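Local coordinates for odorant-binding protein 1d (Locusta migratoria, PDB 4PT1) that probably binds odorants in an all-helical pocket, as a secreted member of the PBP/GOBP family of insect carriers, at residues M55-S60 with E71-N75; V87-C91 with C109-D114. One frame throughout, in Å; residues are numbered along the deposited sequence.

Interaction 1 is buried and largely polar: the end of helix 45-57 is fastened to helix 69-75 by amide and carboxylate groups. Interaction 2, nearer the surface, joins helix 81-90 to helix 99-113 by a disulfide and apolar side chains, with a serine pair at its rim. The two share no helix, yet they touch. Glu72 OE2 of interaction 1 lies 2.6 Å from Tyr110 OH of interaction 2, a probable hydrogen bond, and Leu73 packs on Val88 and His89. Both Glu72 and Tyr110 come within about 4 Å of a bound 2-(2-methoxyethoxy)ethanol, so the contacts meet beside a site, occupied by a molecule probably from the crystallisation liquor, that may belong to the odorant pocket.

Interaction 1: residues M55-S60 with E71-N75; sequences MVEFNS and EELEN
The flat carboxamide of Asn75 turns its N-H side to the turn at Phe58 and spends both of its N-H groups in its own plane. One runs to the backbone, Asn75 ND2 to Phe58 O at 3.0 Å and nearly straight at 171°. The other goes from Asn75 ND2 to Glu72 OE1 at 3.1 Å, meeting that oxygen almost along its C-O bond. Phe58 CB comes in obliquely at the oxygen-nitrogen end of the amide, 3.5 Å from Asn75 ND2. Asn75 OD1 accepts from Arg10, so the group has little freedom to flip or rotate. A second flat group, the carboxylate of Glu71, has Asn59 CB squarely over one face, 3.5 Å from Glu71 CD. The Asn59 amide is turned 50° from that carboxylate. A bend in the Glu71 chain (chi2 -78°) carries its CG and CD across Asn59, and OE1 forms a salt bridge with Arg10.

What presents these groups is a Schellman motif closing helix 45-57. Asn59, at positive phi, is its C-prime residue, with Ser60 N bonded to Met55 O at 3.0 Å and Asn59 N to Val56 O at 3.2 Å. The turn leaves Phe58 O where the Asn75 N-H meets it off the C=O direction, and sets Asn59 O against Glu71 CB. Phe58's ring heads elsewhere, onto Val18 and Ile11.

Deeper in, Ser60 OG lies 2.9 Å from Glu72 OE1 and near Met55 O; its one proton may go to either, and both contacts are weak. The Glu72 carboxylate is buried: OE2 turns to Tyr110, and the methyl Met55 CE closes in at 3.8 Å from Glu72 OE2. Asn75, Tyr110 and possibly Ser60 would help to stabilise a negative charge there, whereas burial beside Met55, Phe67 and Val88 would work against it; the balance is open.

Interaction 2: residues V87-C91 with C109-D114; sequences VVHSC and CYKQSD
Val87 fits closely against the helix 99-113 side: CG1 rests 3.5 Å from Tyr110 CD1, while CG2 touches both Ser113 OG and, at 3.5 Å, Asp114 CB. With CG1 anti to the backbone N (chi1 168°), the torsion sends CG1 to the ring and CG2 to the end of helix 99-113. The Tyr110 ring extends on past Val87 to Cys91, whose CB is 3.7 Å from Tyr110 CE1, and Val88 runs beside it in the same direction. Cys91 SG lies at the edge of that ring, a sulfur-aromatic contact, and is bonded to Cys109 SG at 2.0 Å with a chi3 of -85°.

The outer side is looser and polar. There Ser90 OG and Ser113 OG form a hydrogen bond at 2.9 Å, and Ser90 OG also donates to Val87 O, one turn back in its own helix, at 2.8 Å. The Asp114 carboxylate turns from the interface and N-caps helix 115-129, OD1 accepting from Leu117 N.

Cys91-Cys109 is one of the three disulfides of the classical insect odorant-binding fold, with Cys22-Cys53 and Cys49-Cys100. Its near-right-angled torsion is that of a relaxed S-S bond, so helices 81-90 and 99-113 are joined covalently with little sign of torsional strain.

Interaction 1: residues M55-S60 with E71-N75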
loop_
_atom_site.group_PDB
_atom_site.type_symbol
_atom_site.label_atom_id
_atom_site.label_comp_id
_atom_site.label_asym_id
_atom_site.label_seq_id
_atom_site.Cartn_x
_atom_site.Cartn_y
_atom_site.Cartn_z
ATOM N N MET A 55 1.070 3.889 4.900
ATOM C CA MET A 55 0.200 3.310 5.915
ATOM C C MET A 55 0.024 4.264 7.095
ATOM O O MET A 55 -1.069 4.359 7.656
ATOM C CB MET A 55 0.721 1.951 6.374
ATOM C CG MET A 55 0.693 0.899 5.279
ATOM S SD MET A 55 1.237 -0.697 5.888
ATOM C CE MET A 55 -0.251 -1.223 6.749
ATOM N N VAL A 56 1.092 4.961 7.474
ATOM C CA VAL A 56 1.035 5.920 8.602
ATOM C C VAL A 56 0.114 7.071 8.247
ATOM O O VAL A 56 -0.702 7.482 9.050
ATOM C CB VAL A 56 2.428 6.459 8.992
ATOM C CG1 VAL A 56 2.282 7.567 10.027
ATOM C CG2 VAL A 56 3.292 5.337 9.546
ATOM N N GLU A 57 0.217 7.562 7.018
ATOM C CA GLU A 57 -0.621 8.680 6.583
ATOM C C GLU A 57 -2.115 8.274 6.499
ATOM O O GLU A 57 -3.007 9.113 6.694
ATOM C CB GLU A 57 -0.112 9.215 5.251
ATOM C CG GLU A 57 1.246 9.893 5.345
ATOM C CD GLU A 57 1.220 11.175 6.145
ATOM O OE1 GLU A 57 0.421 12.078 5.815
ATOM O OE2 GLU A 57 2.023 11.289 7.091
ATOM N N PHE A 58 -2.388 6.995 6.257
ATOM C CA PHE A 58 -3.782 6.499 6.261
ATOM C C PHE A 58 -4.156 5.694 7.514
ATOM O O PHE A 58 -5.059 4.856 7.479
ATOM C CB PHE A 58 -4.069 5.702 4.985
ATOM C CG PHE A 58 -3.990 6.530 3.736
ATOM C CD1 PHE A 58 -4.902 7.557 3.517
ATOM C CD2 PHE A 58 -3.006 6.290 2.785
ATOM C CE1 PHE A 58 -4.824 8.342 2.368
ATOM C CE2 PHE A 58 -2.929 7.062 1.631
ATOM C CZ PHE A 58 -3.849 8.085 1.424
ATOM N N ASN A 59 -3.462 5.964 8.620
ATOM C CA ASN A 59 -3.863 5.500 9.955
ATOM C C ASN A 59 -3.835 3.986 10.213
ATOM O O ASN A 59 -4.258 3.552 11.293
ATOM C CB ASN A 59 -5.272 6.010 10.300
ATOM C CG ASN A 59 -5.439 7.483 10.029
ATOM O OD1 ASN A 59 -6.210 7.881 9.143
ATOM N ND2 ASN A 59 -4.704 8.313 10.785
ATOM N N SER A 60 -3.322 3.201 9.262
ATOM C CA SER A 60 -3.280 1.735 9.384
ATOM C C SER A 60 -1.991 1.234 9.992
ATOM O O SER A 60 -1.869 0.042 10.279
ATOM C CB SER A 60 -3.512 1.046 8.032
ATOM O OG SER A 60 -2.670 1.551 7.007
ATOM N N GLU A 71 -8.728 0.705 10.658
ATOM C CA GLU A 71 -8.353 1.733 9.694
ATOM C C GLU A 71 -8.030 1.143 8.336
ATOM O O GLU A 71 -8.361 1.724 7.323
ATOM C CB GLU A 71 -7.183 2.565 10.207
ATOM C CG GLU A 71 -7.527 3.352 11.469
ATOM C CD GLU A 71 -8.334 4.613 11.231
ATOM O OE1 GLU A 71 -8.643 4.972 10.077
ATOM O OE2 GLU A 71 -8.664 5.264 12.249
ATOM N N GLU A 72 -7.390 -0.012 8.314
ATOM C CA GLU A 72 -7.031 -0.620 7.039
ATOM C C GLU A 72 -8.266 -1.112 6.298
ATOM O O GLU A 72 -8.341 -0.987 5.077
ATOM C CB GLU A 72 -6.005 -1.739 7.217
ATOM C CG GLU A 72 -5.363 -2.246 5.930
ATOM C CD GLU A 72 -4.329 -1.304 5.311
ATOM O OE1 GLU A 72 -4.415 -0.060 5.420
ATOM O OE2 GLU A 72 -3.410 -1.821 4.669
ATOM N N LEU A 73 -9.242 -1.652 7.035
ATOM C CA LEU A 73 -10.494 -2.089 6.422
ATOM C C LEU A 73 -11.198 -0.905 5.809
ATOM O O LEU A 73 -11.730 -1.006 4.711
ATOM C CB LEU A 73 -11.395 -2.807 7.428
ATOM C CG LEU A 73 -10.866 -4.134 7.994
ATOM C CD1 LEU A 73 -11.704 -4.614 9.160
ATOM C CD2 LEU A 73 -10.749 -5.234 6.944
ATOM N N GLU A 74 -11.195 0.227 6.502
ATOM C CA GLU A 74 -11.737 1.451 5.912
ATOM C C GLU A 74 -10.962 1.893 4.657
ATOM O O GLU A 74 -11.554 2.450 3.721
ATOM C CB GLU A 74 -11.769 2.587 6.930
ATOM C CG GLU A 74 -12.841 2.437 7.993
ATOM C CD GLU A 74 -12.882 3.633 8.928
ATOM O OE1 GLU A 74 -13.145 4.763 8.445
ATOM O OE2 GLU A 74 -12.641 3.444 10.143
ATOM N N ASN A 75 -9.653 1.643 4.639
ATOM C CA ASN A 75 -8.792 1.997 3.480
ATOM C C ASN A 75 -9.059 1.198 2.208
ATOM O O ASN A 75 -8.631 1.595 1.125
ATOM C CB ASN A 75 -7.302 1.876 3.834
ATOM C CG ASN A 75 -6.845 2.950 4.786
ATOM O OD1 ASN A 75 -7.469 4.000 4.862
ATOM N ND2 ASN A 75 -5.768 2.681 5.557
#

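Interaction 2: residues V87-C91 with C109-D114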
loop_
_atom_site.group_PDB
_atom_site.type_symbol
_atom_site.label_atom_id
_atom_site.label_comp_id
_atom_site.label_asym_id
_atom_site.label_seq_id
_atom_site.Cartn_x
_atom_site.Cartn_y
_atom_site.Cartn_z
ATOM N N VAL A 87 -8.570 -10.187 2.051
ATOM C CA VAL A 87 -7.118 -10.029 2.090
ATOM C C VAL A 87 -6.569 -9.391 3.376
ATOM O O VAL A 87 -5.620 -9.888 3.971
ATOM C CB VAL A 87 -6.662 -9.243 0.865
ATOM C CG1 VAL A 87 -5.215 -8.815 1.013
ATOM C CG2 VAL A 87 -6.894 -10.090 -0.388
ATOM N N VAL A 88 -7.180 -8.296 3.825
ATOM C CA VAL A 88 -6.719 -7.653 5.038
ATOM C C VAL A 88 -6.822 -8.574 6.260
ATOM O O VAL A 88 -5.888 -8.632 7.075
ATOM C CB VAL A 88 -7.455 -6.323 5.300
ATOM C CG1 VAL A 88 -7.105 -5.802 6.694
ATOM C CG2 VAL A 88 -7.088 -5.310 4.236
ATOM N N HIS A 89 -7.937 -9.297 6.374
ATOM C CA HIS A 89 -8.154 -10.203 7.506
ATOM C C HIS A 89 -7.168 -11.322 7.476
ATOM O O HIS A 89 -6.744 -11.800 8.539
ATOM C CB HIS A 89 -9.601 -10.721 7.562
ATOM C CG HIS A 89 -10.583 -9.720 8.135
ATOM N ND1 HIS A 89 -10.606 -9.398 9.445
ATOM C CD2 HIS A 89 -11.607 -8.998 7.539
ATOM C CE1 HIS A 89 -11.574 -8.498 9.671
ATOM N NE2 HIS A 89 -12.187 -8.247 8.503
ATOM N N SER A 90 -6.752 -11.734 6.278
ATOM C CA SER A 90 -5.795 -12.839 6.159
ATOM C C SER A 90 -4.353 -12.434 6.534
ATOM O O SER A 90 -3.506 -13.301 6.784
ATOM C CB SER A 90 -5.860 -13.484 4.765
ATOM O OG SER A 90 -5.268 -12.691 3.755
ATOM N N CYS A 91 -4.096 -11.127 6.615
ATOM C CA CYS A 91 -2.738 -10.579 6.780
ATOM C C CYS A 91 -2.574 -9.724 8.041
ATOM O O CYS A 91 -1.552 -9.043 8.226
ATOM C CB CYS A 91 -2.393 -9.765 5.528
ATOM S SG CYS A 91 -2.260 -10.791 4.040
ATOM N N CYS A 109 2.292 -10.066 1.979
ATOM C CA CYS A 109 1.126 -10.901 2.368
ATOM C C CYS A 109 -0.141 -10.565 1.574
ATOM O O CYS A 109 -0.848 -11.476 1.141
ATOM C CB CYS A 109 0.826 -10.843 3.871
ATOM S SG CYS A 109 -0.567 -11.886 4.406
ATOM N N TYR A 110 -0.459 -9.287 1.389
ATOM C CA TYR A 110 -1.572 -8.948 0.505
ATOM C C TYR A 110 -1.408 -9.520 -0.907
ATOM O O TYR A 110 -2.353 -10.070 -1.483
ATOM C CB TYR A 110 -1.747 -7.441 0.361
ATOM C CG TYR A 110 -2.109 -6.654 1.599
ATOM C CD1 TYR A 110 -2.629 -7.251 2.740
ATOM C CD2 TYR A 110 -1.962 -5.262 1.601
ATOM C CE1 TYR A 110 -2.965 -6.497 3.853
ATOM C CE2 TYR A 110 -2.307 -4.515 2.711
ATOM C CZ TYR A 110 -2.817 -5.139 3.836
ATOM O OH TYR A 110 -3.137 -4.389 4.941
ATOM N N LYS A 111 -0.215 -9.340 -1.467
ATOM C CA LYS A 111 0.157 -9.896 -2.763
ATOM C C LYS A 111 -0.031 -11.422 -2.825
ATOM O O LYS A 111 -0.602 -11.925 -3.786
ATOM C CB LYS A 111 1.604 -9.492 -3.092
ATOM C CG LYS A 111 2.176 -10.028 -4.396
ATOM C CD LYS A 111 3.453 -9.277 -4.781
ATOM C CE LYS A 111 4.099 -9.846 -6.039
ATOM N N GLN A 112 0.427 -12.127 -1.789
ATOM C CA GLN A 112 0.281 -13.603 -1.665
ATOM C C GLN A 112 -1.185 -13.996 -1.634
ATOM O O GLN A 112 -1.611 -14.906 -2.329
ATOM C CB GLN A 112 0.962 -14.099 -0.364
ATOM C CG GLN A 112 0.757 -15.583 -0.010
ATOM C CD GLN A 112 1.140 -15.940 1.427
ATOM O OE1 GLN A 112 0.802 -17.029 1.916
ATOM N NE2 GLN A 112 1.852 -15.034 2.108
ATOM N N SER A 113 -1.945 -13.295 -0.797
ATOM C CA SER A 113 -3.337 -13.602 -0.550
ATOM C C SER A 113 -4.201 -13.521 -1.821
ATOM O O SER A 113 -5.030 -14.411 -2.078
ATOM C CB SER A 113 -3.873 -12.648 0.524
ATOM O OG SER A 113 -5.204 -12.980 0.871
ATOM N N ASP A 114 -4.008 -12.470 -2.617
ATOM C CA ASP A 114 -4.802 -12.247 -3.832
ATOM C C ASP A 114 -3.990 -11.426 -4.841
ATOM O O ASP A 114 -4.151 -10.199 -4.910
ATOM C CB ASP A 114 -6.119 -11.511 -3.493
ATOM C CG ASP A 114 -7.175 -11.603 -4.611
ATOM O OD1 ASP A 114 -6.818 -11.749 -5.798
ATOM O OD2 ASP A 114 -8.399 -11.533 -4.295
#